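Local coordinates for type IV pilus biogenesis protein PilB (PDB 7B7P) that serves as a bimodular minor pilin of type IV pili with a direct role in adhesion, carrying a von Willebrand factor A-like module with a metal-binding site, at residues K198-I209 and E402-K413; N316-T324 and N346-K357. One frame throughout, in Å; residues are numbered along the deposited sequence.

Contact 1: residues K198-I209 and E402-K413; sequences KSVIMIKDLAEI and EEALQKTFSDIK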
loop_
_atom_site.group_PDB
_atom_site.type_symbol
_atom_site.label_atom_id
_atom_site.label_comp_id
_atom_site.label_asym_id
_atom_site.label_seq_id
_atom_site.Cartn_x
_atom_site.Cartn_y
_atom_site.Cartn_z
ATOM N N LYS A 198 -19.111 1.377 -5.537
ATOM C CA LYS A 198 -18.074 1.425 -4.506
ATOM C C LYS A 198 -16.711 1.824 -5.059
ATOM O O LYS A 198 -15.866 2.332 -4.305
ATOM C CB LYS A 198 -17.967 0.076 -3.787
ATOM C CG LYS A 198 -19.164 -0.275 -2.920
ATOM C CD LYS A 198 -19.526 0.872 -1.977
ATOM C CE LYS A 198 -20.628 0.470 -1.004
ATOM N NZ LYS A 198 -21.181 1.670 -0.293
ATOM N N SER A 199 -16.462 1.611 -6.348
ATOM C CA SER A 199 -15.185 2.056 -6.888
ATOM C C SER A 199 -15.215 3.524 -7.312
ATOM O O SER A 199 -14.174 4.193 -7.255
ATOM C CB SER A 199 -14.742 1.141 -8.043
ATOM O OG SER A 199 -15.625 1.190 -9.145
ATOM N N VAL A 200 -16.386 4.051 -7.683
ATOM C CA VAL A 200 -16.545 5.504 -7.804
ATOM C C VAL A 200 -16.149 6.189 -6.496
ATOM O O VAL A 200 -15.366 7.148 -6.488
ATOM C CB VAL A 200 -17.985 5.858 -8.217
ATOM C CG1 VAL A 200 -18.199 7.378 -8.182
ATOM C CG2 VAL A 200 -18.287 5.329 -9.607
ATOM N N ILE A 201 -16.658 5.682 -5.364
ATOM C CA ILE A 201 -16.260 6.199 -4.052
ATOM C C ILE A 201 -14.749 6.100 -3.868
ATOM O O ILE A 201 -14.099 7.039 -3.385
ATOM C CB ILE A 201 -17.016 5.455 -2.934
ATOM C CG1 ILE A 201 -18.521 5.730 -3.024
ATOM C CG2 ILE A 201 -16.479 5.831 -1.554
ATOM C CD1 ILE A 201 -19.292 5.248 -1.820
ATOM N N MET A 202 -14.162 4.959 -4.254
ATOM C CA MET A 202 -12.731 4.745 -4.037
ATOM C C MET A 202 -11.893 5.741 -4.837
ATOM O O MET A 202 -10.835 6.186 -4.373
ATOM C CB MET A 202 -12.366 3.293 -4.397
ATOM C CG MET A 202 -10.903 3.017 -4.645
ATOM S SD MET A 202 -9.860 3.343 -3.210
ATOM C CE MET A 202 -8.778 1.904 -3.228
ATOM N N ILE A 203 -12.366 6.117 -6.030
ATOM C CA ILE A 203 -11.656 7.097 -6.853
ATOM C C ILE A 203 -11.642 8.468 -6.172
ATOM O O ILE A 203 -10.593 9.115 -6.056
ATOM C CB ILE A 203 -12.291 7.177 -8.254
ATOM C CG1 ILE A 203 -11.936 5.947 -9.094
ATOM C CG2 ILE A 203 -11.861 8.470 -8.957
ATOM C CD1 ILE A 203 -10.456 5.682 -9.225
ATOM N N LYS A 204 -12.812 8.942 -5.727
ATOM C CA LYS A 204 -12.859 10.226 -5.034
ATOM C C LYS A 204 -11.981 10.207 -3.790
ATOM O O LYS A 204 -11.324 11.204 -3.466
ATOM C CB LYS A 204 -14.298 10.581 -4.677
ATOM C CG LYS A 204 -15.200 10.784 -5.889
ATOM C CD LYS A 204 -16.670 10.522 -5.541
ATOM C CE LYS A 204 -17.598 11.440 -6.326
ATOM N NZ LYS A 204 -18.878 10.764 -6.679
ATOM N N ASP A 205 -11.921 9.063 -3.100
ATOM C CA ASP A 205 -11.042 8.959 -1.942
ATOM C C ASP A 205 -9.569 9.006 -2.348
ATOM O O ASP A 205 -8.759 9.653 -1.673
ATOM C CB ASP A 205 -11.360 7.683 -1.159
ATOM C CG ASP A 205 -10.937 7.776 0.293
ATOM O OD1 ASP A 205 -10.742 8.920 0.774
ATOM O OD2 ASP A 205 -10.800 6.717 0.956
ATOM N N LEU A 206 -9.197 8.324 -3.443
ATOM C CA LEU A 206 -7.814 8.395 -3.924
ATOM C C LEU A 206 -7.448 9.811 -4.353
ATOM O O LEU A 206 -6.311 10.252 -4.139
ATOM C CB LEU A 206 -7.596 7.432 -5.090
ATOM C CG LEU A 206 -7.462 5.935 -4.803
ATOM C CD1 LEU A 206 -7.230 5.212 -6.109
ATOM C CD2 LEU A 206 -6.357 5.638 -3.813
ATOM N N ALA A 207 -8.399 10.535 -4.961
ATOM C CA ALA A 207 -8.147 11.904 -5.410
ATOM C C ALA A 207 -7.497 12.753 -4.321
ATOM O O ALA A 207 -6.563 13.518 -4.593
ATOM C CB ALA A 207 -9.453 12.547 -5.882
ATOM N N GLU A 208 -7.933 12.581 -3.070
ATOM C CA GLU A 208 -7.463 13.434 -1.978
ATOM C C GLU A 208 -5.956 13.335 -1.776
ATOM O O GLU A 208 -5.311 14.321 -1.398
ATOM C CB GLU A 208 -8.195 13.068 -0.693
ATOM C CG GLU A 208 -9.657 13.445 -0.694
ATOM C CD GLU A 208 -10.384 12.872 0.502
ATOM O OE1 GLU A 208 -11.638 12.870 0.491
ATOM O OE2 GLU A 208 -9.694 12.416 1.450
ATOM N N ILE A 209 -5.373 12.158 -2.012
ATOM C CA ILE A 209 -3.924 12.016 -1.890
ATOM C C ILE A 209 -3.196 12.981 -2.824
ATOM O O ILE A 209 -2.094 13.451 -2.506
ATOM C CB ILE A 209 -3.506 10.555 -2.159
ATOM C CG1 ILE A 209 -4.430 9.582 -1.417
ATOM C CG2 ILE A 209 -2.069 10.327 -1.744
ATOM C CD1 ILE A 209 -3.938 8.150 -1.408
ATOM N N GLU A 402 -21.656 -5.503 0.970
ATOM C CA GLU A 402 -21.489 -4.192 0.352
ATOM C C GLU A 402 -20.574 -3.281 1.166
ATOM O O GLU A 402 -19.848 -2.462 0.588
ATOM C CB GLU A 402 -22.863 -3.534 0.148
ATOM C CG GLU A 402 -22.814 -2.326 -0.753
ATOM C CD GLU A 402 -23.908 -1.296 -0.486
ATOM O OE1 GLU A 402 -23.722 -0.441 0.418
ATOM O OE2 GLU A 402 -24.940 -1.320 -1.205
ATOM N N GLU A 403 -20.584 -3.400 2.495
ATOM C CA GLU A 403 -19.793 -2.485 3.307
ATOM C C GLU A 403 -18.401 -3.017 3.600
ATOM O O GLU A 403 -17.479 -2.228 3.854
ATOM C CB GLU A 403 -20.526 -2.161 4.616
ATOM C CG GLU A 403 -21.182 -0.784 4.560
ATOM C CD GLU A 403 -22.403 -0.746 3.629
ATOM O OE1 GLU A 403 -22.474 0.193 2.784
ATOM O OE2 GLU A 403 -23.288 -1.638 3.762
ATOM N N ALA A 404 -18.221 -4.334 3.559
ATOM C CA ALA A 404 -16.869 -4.872 3.543
ATOM C C ALA A 404 -16.091 -4.317 2.350
ATOM O O ALA A 404 -14.943 -3.878 2.487
ATOM C CB ALA A 404 -16.923 -6.398 3.517
ATOM N N LEU A 405 -16.722 -4.277 1.180
ATOM C CA LEU A 405 -16.031 -3.761 0.005
ATOM C C LEU A 405 -15.626 -2.303 0.204
ATOM O O LEU A 405 -14.460 -1.936 -0.009
ATOM C CB LEU A 405 -16.898 -3.933 -1.239
ATOM C CG LEU A 405 -16.148 -3.480 -2.495
ATOM C CD1 LEU A 405 -14.776 -4.198 -2.655
ATOM C CD2 LEU A 405 -17.017 -3.627 -3.734
ATOM N N GLN A 406 -16.559 -1.460 0.661
ATOM C CA GLN A 406 -16.218 -0.055 0.880
ATOM C C GLN A 406 -15.132 0.106 1.948
ATOM O O GLN A 406 -14.242 0.958 1.821
ATOM C CB GLN A 406 -17.472 0.725 1.245
ATOM C CG GLN A 406 -17.269 2.217 1.352
ATOM C CD GLN A 406 -18.528 2.921 1.818
ATOM O OE1 GLN A 406 -19.550 2.921 1.124
ATOM N NE2 GLN A 406 -18.469 3.506 3.011
ATOM N N LYS A 407 -15.156 -0.728 2.987
ATOM C CA LYS A 407 -14.082 -0.671 3.970
ATOM C C LYS A 407 -12.742 -1.103 3.365
ATOM O O LYS A 407 -11.710 -0.462 3.614
ATOM C CB LYS A 407 -14.426 -1.524 5.192
ATOM C CG LYS A 407 -13.360 -1.436 6.289
ATOM C CD LYS A 407 -13.405 -2.625 7.236
ATOM C CE LYS A 407 -12.711 -2.313 8.570
ATOM N NZ LYS A 407 -13.051 -3.287 9.670
ATOM N N THR A 408 -12.733 -2.194 2.583
ATOM C CA THR A 408 -11.500 -2.641 1.932
ATOM C C THR A 408 -10.937 -1.562 1.012
ATOM O O THR A 408 -9.724 -1.304 1.009
ATOM C CB THR A 408 -11.748 -3.927 1.136
ATOM O OG1 THR A 408 -12.226 -4.956 2.011
ATOM C CG2 THR A 408 -10.456 -4.391 0.469
ATOM N N PHE A 409 -11.802 -0.914 0.228
ATOM C CA PHE A 409 -11.338 0.187 -0.610
ATOM C C PHE A 409 -10.726 1.305 0.238
ATOM O O PHE A 409 -9.613 1.771 -0.040
ATOM C CB PHE A 409 -12.487 0.690 -1.484
ATOM C CG PHE A 409 -12.665 -0.102 -2.759
ATOM C CD1 PHE A 409 -11.571 -0.739 -3.355
ATOM C CD2 PHE A 409 -13.905 -0.202 -3.376
ATOM C CE1 PHE A 409 -11.724 -1.465 -4.537
ATOM C CE2 PHE A 409 -14.063 -0.913 -4.544
ATOM C CZ PHE A 409 -12.966 -1.554 -5.131
ATOM N N SER A 410 -11.412 1.703 1.318
ATOM C CA SER A 410 -10.903 2.783 2.166
ATOM C C SER A 410 -9.561 2.410 2.784
ATOM O O SER A 410 -8.623 3.215 2.812
ATOM C CB SER A 410 -11.923 3.118 3.258
ATOM O OG SER A 410 -11.272 3.531 4.459
ATOM N N ASP A 411 -9.448 1.184 3.285
ATOM C CA ASP A 411 -8.184 0.722 3.843
ATOM C C ASP A 411 -7.065 0.762 2.803
ATOM O O ASP A 411 -5.919 1.089 3.134
ATOM C CB ASP A 411 -8.348 -0.694 4.409
ATOM C CG ASP A 411 -9.232 -0.731 5.668
ATOM O OD1 ASP A 411 -9.275 0.283 6.409
ATOM O OD2 ASP A 411 -9.882 -1.772 5.925
ATOM N N ILE A 412 -7.374 0.435 1.542
ATOM C CA ILE A 412 -6.333 0.452 0.517
ATOM C C ILE A 412 -5.876 1.882 0.260
ATOM O O ILE A 412 -4.671 2.152 0.163
ATOM C CB ILE A 412 -6.824 -0.243 -0.773
ATOM C CG1 ILE A 412 -6.973 -1.749 -0.546
ATOM C CG2 ILE A 412 -5.862 0.003 -1.930
ATOM C CD1 ILE A 412 -7.710 -2.465 -1.656
ATOM N N LYS A 413 -6.822 2.824 0.188
ATOM C CA LYS A 413 -6.470 4.241 0.128
ATOM C C LYS A 413 -5.581 4.637 1.303
ATOM O O LYS A 413 -4.505 5.218 1.116
ATOM C CB LYS A 413 -7.736 5.097 0.104
ATOM C CG LYS A 413 -7.498 6.612 0.010
ATOM C CD LYS A 413 -7.559 7.311 1.378
ATOM C CE LYS A 413 -7.326 8.808 1.256
ATOM N NZ LYS A 413 -6.804 9.381 2.527
#
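Lys198 puts CG anti to its carbonyl carbon (chi1 -69°) and bends at chi2 (-50°), which carries its chain across helix 402-413, at about a right angle to the Glu402 side chain; Gln406, extended, with CG opposite its own N, comes across to meet it. Lys198 NZ is modelled only 2.5 Å from Gln406 OE1, so short that the exact length is doubtful, and makes a weak, salt-bridging bond of 3.4 Å to Glu402 OE1, with a longer ion pair to Glu403. A lysine suits this knob: its methylene CB packs on Leu405 CD2 while the ammonium reaches Gln406 and the two glutamates. One turn on, Met202 crosses Phe409 at about a right angle, its CB over one ring face 4.2 Å from the centroid. The flexible thioether then bends, so that Met202 CE touches Ile412 CG2 at 3.7 Å. Lys413 is the reciprocal knob, seated among Asp205, Leu206, Glu208 and Ile209; its CD lies 3.3 Å from Asp205 OD2. The helices run nearly parallel, at 21°. Both cover one side of the largely parallel central sheet of the Rossmann-like von Willebrand factor A domain, Met202 against Phe166 (strand 162-169), Phe409 against Ile368 (strand 364-370).

Contact 2: residues N316-T324 and N346-K357; sequences NPIYDLSPT and NSIAYAGEVSKK
Asp320 O accepts a hydrogen bond of 2.8 Å from Tyr350 OH, the donor tilted 18° from the carbonyl plane. The bond ties an irregular segment to a helix, and tyrosine suits the place because its long, rigid side chain reaches the loop backbone and still ends in a donor. Tyr350 CG stands anti to the backbone N (chi1 -178°), which sends the ring along the loop, past Tyr319. The two rings slide by each other in opposite directions, their planes 23° apart and barely overlapping. Over one face of the Tyr319 ring lies the start of Tyr350: its CA is 4.0 Å from the ring centroid, almost on the normal, a CH-pi contact, with its CB close by. At the far end of that ring, Tyr319 OH approaches Ala349 CB to 3.7 Å, while Pro317 CG rests against Asn346 ND2 at 3.6 Å. Leu321 offers a branched apolar end, its CD2 3.9 Å from Val354 CG2 and also against Glu353 CB and the edge of the Tyr350 ring. Lys357, fully extended, stretches straight out from the helix, so that its NZ donates to Leu321 O at 2.9 Å, from above the carbonyl plane. Asp320 OD1 accepts from Ser322 N in an Asx turn, while Asp320 OD2 pairs with Arg331. The loop between strands 311-314 and 332-335 of the four-stranded antiparallel sheet is thus laid along helix 341-358; strand 289-291 flanks both segments through Leu291, and helix 258-270 adjoins Tyr350 and Val354 through Arg263.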
loop_
_atom_site.group_PDB
_atom_site.type_symbol
_atom_site.label_atom_id
_atom_site.label_comp_id
_atom_site.label_asym_id
_atom_site.label_seq_id
_atom_site.Cartn_x
_atom_site.Cartn_y
_atom_site.Cartn_z
ATOM N N ASN A 316 0.538 -29.709 -21.590
ATOM C CA ASN A 316 1.722 -28.917 -21.250
ATOM C C ASN A 316 1.433 -27.459 -21.576
ATOM O O ASN A 316 1.613 -27.019 -22.720
ATOM C CB ASN A 316 2.965 -29.405 -22.001
ATOM C CG ASN A 316 4.152 -28.411 -21.890
ATOM O OD1 ASN A 316 4.743 -28.003 -22.904
ATOM N ND2 ASN A 316 4.490 -28.014 -20.652
ATOM N N PRO A 317 0.974 -26.668 -20.619
ATOM C CA PRO A 317 0.735 -25.252 -20.912
ATOM C C PRO A 317 2.041 -24.496 -21.054
ATOM O O PRO A 317 2.977 -24.676 -20.281
ATOM C CB PRO A 317 -0.057 -24.756 -19.697
ATOM C CG PRO A 317 -0.453 -25.996 -18.946
ATOM C CD PRO A 317 0.592 -27.019 -19.243
ATOM N N ILE A 318 2.106 -23.640 -22.052
ATOM C CA ILE A 318 3.128 -22.620 -22.109
ATOM C C ILE A 318 2.358 -21.319 -22.058
ATOM O O ILE A 318 1.627 -20.980 -23.002
ATOM C CB ILE A 318 3.998 -22.738 -23.362
ATOM C CG1 ILE A 318 4.640 -24.131 -23.393
ATOM C CG2 ILE A 318 5.044 -21.659 -23.388
ATOM C CD1 ILE A 318 5.122 -24.551 -24.733
ATOM N N TYR A 319 2.461 -20.623 -20.935
ATOM C CA TYR A 319 1.612 -19.469 -20.729
ATOM C C TYR A 319 1.934 -18.372 -21.730
ATOM O O TYR A 319 3.077 -18.192 -22.145
ATOM C CB TYR A 319 1.741 -18.983 -19.292
ATOM C CG TYR A 319 1.208 -20.052 -18.369
ATOM C CD1 TYR A 319 -0.100 -20.504 -18.492
ATOM C CD2 TYR A 319 2.016 -20.643 -17.419
ATOM C CE1 TYR A 319 -0.586 -21.510 -17.679
ATOM C CE2 TYR A 319 1.541 -21.652 -16.590
ATOM C CZ TYR A 319 0.248 -22.077 -16.728
ATOM O OH TYR A 319 -0.202 -23.075 -15.917
ATOM N N ASP A 320 0.890 -17.663 -22.143
ATOM C CA ASP A 320 1.024 -16.454 -22.934
ATOM C C ASP A 320 1.548 -15.317 -22.074
ATOM O O ASP A 320 0.776 -14.568 -21.455
ATOM C CB ASP A 320 -0.328 -16.073 -23.546
ATOM C CG ASP A 320 -0.227 -14.915 -24.525
ATOM O OD1 ASP A 320 0.887 -14.421 -24.792
ATOM O OD2 ASP A 320 -1.282 -14.476 -25.008
ATOM N N LEU A 321 2.863 -15.188 -22.037
ATOM C CA LEU A 321 3.562 -14.116 -21.351
ATOM C C LEU A 321 4.031 -13.012 -22.293
ATOM O O LEU A 321 4.969 -12.288 -21.962
ATOM C CB LEU A 321 4.758 -14.693 -20.611
ATOM C CG LEU A 321 4.359 -15.838 -19.704
ATOM C CD1 LEU A 321 5.624 -16.364 -19.012
ATOM C CD2 LEU A 321 3.317 -15.317 -18.689
ATOM N N SER A 322 3.432 -12.883 -23.469
ATOM C CA SER A 322 3.949 -11.898 -24.407
ATOM C C SER A 322 3.571 -10.475 -23.969
ATOM O O SER A 322 2.493 -10.246 -23.420
ATOM C CB SER A 322 3.409 -12.151 -25.817
ATOM O OG SER A 322 3.613 -10.987 -26.617
ATOM N N PRO A 323 4.442 -9.495 -24.232
ATOM C CA PRO A 323 4.023 -8.100 -24.083
ATOM C C PRO A 323 3.058 -7.670 -25.156
ATOM O O PRO A 323 2.485 -6.581 -25.046
ATOM C CB PRO A 323 5.340 -7.320 -24.176
ATOM C CG PRO A 323 6.419 -8.337 -24.074
ATOM C CD PRO A 323 5.858 -9.599 -24.606
ATOM N N THR A 324 2.855 -8.497 -26.183
ATOM C CA THR A 324 1.860 -8.243 -27.216
ATOM C C THR A 324 0.538 -8.817 -26.732
ATOM O O THR A 324 0.424 -10.022 -26.489
ATOM C CB THR A 324 2.277 -8.876 -28.553
ATOM O OG1 THR A 324 3.442 -8.206 -29.057
ATOM C CG2 THR A 324 1.149 -8.760 -29.575
ATOM N N ASN A 346 -3.644 -24.477 -13.224
ATOM C CA ASN A 346 -3.011 -23.773 -14.349
ATOM C C ASN A 346 -3.429 -22.305 -14.409
ATOM O O ASN A 346 -2.646 -21.440 -14.829
ATOM C CB ASN A 346 -3.350 -24.457 -15.690
ATOM C CG ASN A 346 -2.640 -25.804 -15.872
ATOM O OD1 ASN A 346 -1.603 -26.050 -15.274
ATOM N ND2 ASN A 346 -3.199 -26.666 -16.700
ATOM N N SER A 347 -4.668 -22.009 -14.022
ATOM C CA SER A 347 -5.141 -20.630 -14.013
ATOM C C SER A 347 -4.433 -19.803 -12.947
ATOM O O SER A 347 -4.130 -18.621 -13.160
ATOM C CB SER A 347 -6.655 -20.618 -13.807
ATOM O OG SER A 347 -7.137 -19.294 -13.890
ATOM N N ILE A 348 -4.189 -20.399 -11.785
ATOM C CA ILE A 348 -3.498 -19.692 -10.721
ATOM C C ILE A 348 -2.024 -19.525 -11.072
ATOM O O ILE A 348 -1.424 -18.479 -10.808
ATOM C CB ILE A 348 -3.704 -20.439 -9.388
ATOM C CG1 ILE A 348 -5.154 -20.268 -8.915
ATOM C CG2 ILE A 348 -2.736 -19.951 -8.312
ATOM C CD1 ILE A 348 -5.526 -21.112 -7.707
ATOM N N ALA A 349 -1.417 -20.555 -11.669
ATOM C CA ALA A 349 -0.003 -20.482 -12.030
ATOM C C ALA A 349 0.243 -19.451 -13.120
ATOM O O ALA A 349 1.297 -18.805 -13.135
ATOM C CB ALA A 349 0.514 -21.854 -12.487
ATOM N N TYR A 350 -0.709 -19.287 -14.038
ATOM C CA TYR A 350 -0.592 -18.254 -15.064
ATOM C C TYR A 350 -0.386 -16.891 -14.427
ATOM O O TYR A 350 0.480 -16.117 -14.842
ATOM C CB TYR A 350 -1.848 -18.258 -15.944
ATOM C CG TYR A 350 -1.845 -17.257 -17.088
ATOM C CD1 TYR A 350 -0.669 -16.905 -17.708
ATOM C CD2 TYR A 350 -3.036 -16.706 -17.580
ATOM C CE1 TYR A 350 -0.639 -16.028 -18.745
ATOM C CE2 TYR A 350 -3.027 -15.834 -18.640
ATOM C CZ TYR A 350 -1.812 -15.504 -19.228
ATOM O OH TYR A 350 -1.749 -14.627 -20.285
ATOM N N ALA A 351 -1.183 -16.586 -13.401
ATOM C CA ALA A 351 -1.071 -15.303 -12.724
ATOM C C ALA A 351 0.286 -15.163 -12.038
ATOM O O ALA A 351 0.860 -14.070 -11.985
ATOM C CB ALA A 351 -2.220 -15.162 -11.727
ATOM N N GLY A 352 0.822 -16.257 -11.509
ATOM C CA GLY A 352 2.151 -16.191 -10.937
ATOM C C GLY A 352 3.223 -15.972 -11.993
ATOM O O GLY A 352 4.160 -15.194 -11.786
ATOM N N GLU A 353 3.104 -16.643 -13.144
ATOM C CA GLU A 353 4.088 -16.402 -14.204
ATOM C C GLU A 353 4.014 -14.962 -14.689
ATOM O O GLU A 353 5.049 -14.327 -14.902
ATOM C CB GLU A 353 3.894 -17.361 -15.381
ATOM C CG GLU A 353 4.236 -18.781 -15.071
ATOM C CD GLU A 353 5.603 -18.925 -14.393
ATOM O OE1 GLU A 353 6.617 -18.539 -15.005
ATOM O OE2 GLU A 353 5.661 -19.411 -13.241
ATOM N N VAL A 354 2.799 -14.415 -14.821
ATOM C CA VAL A 354 2.662 -13.023 -15.239
ATOM C C VAL A 354 3.330 -12.095 -14.232
ATOM O O VAL A 354 4.055 -11.163 -14.603
ATOM C CB VAL A 354 1.177 -12.664 -15.437
ATOM C CG1 VAL A 354 1.013 -11.157 -15.483
ATOM C CG2 VAL A 354 0.625 -13.320 -16.706
ATOM N N SER A 355 3.128 -12.360 -12.943
ATOM C CA SER A 355 3.695 -11.502 -11.906
ATOM C C SER A 355 5.218 -11.506 -11.948
ATOM O O SER A 355 5.855 -10.458 -11.793
ATOM C CB SER A 355 3.206 -11.954 -10.526
ATOM O OG SER A 355 3.638 -11.032 -9.534
ATOM N N LYS A 356 5.820 -12.670 -12.156
ATOM C CA LYS A 356 7.279 -12.730 -12.225
ATOM C C LYS A 356 7.821 -11.953 -13.421
ATOM O O LYS A 356 8.867 -11.313 -13.331
ATOM C CB LYS A 356 7.736 -14.182 -12.275
ATOM C CG LYS A 356 7.782 -14.839 -10.912
ATOM C CD LYS A 356 7.317 -16.266 -10.976
ATOM C CE LYS A 356 8.342 -17.139 -11.627
ATOM N NZ LYS A 356 8.178 -18.544 -11.124
ATOM N N LYS A 357 7.122 -11.979 -14.546
ATOM C CA LYS A 357 7.649 -11.285 -15.709
ATOM C C LYS A 357 7.372 -9.781 -15.679
ATOM O O LYS A 357 8.238 -8.992 -16.074
ATOM C CB LYS A 357 7.078 -11.889 -16.987
ATOM C CG LYS A 357 7.648 -11.245 -18.235
ATOM C CD LYS A 357 7.345 -12.035 -19.481
ATOM C CE LYS A 357 8.116 -11.462 -20.687
ATOM N NZ LYS A 357 7.897 -12.330 -21.868
#

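Contacts 1 and 2 lie apart in the von Willebrand factor A-like module: their centres are 29 Å apart and their nearest atoms about 16 Å. Contact 1 joins two helices far apart in sequence, and 316-324 and 346-357 both fall in the chain between them; contact 2 instead fastens a loop to a helix only 22 residues later. Contact 1 is the nearer to the centre of the chain, about 13 Å against 24 Å. It also approaches the metal site, the side chain of Leu405 being about 10 Å from that of Asp284, which like Ser173 is seen to bind magnesium in this protein. Contact 2 lies away from that site.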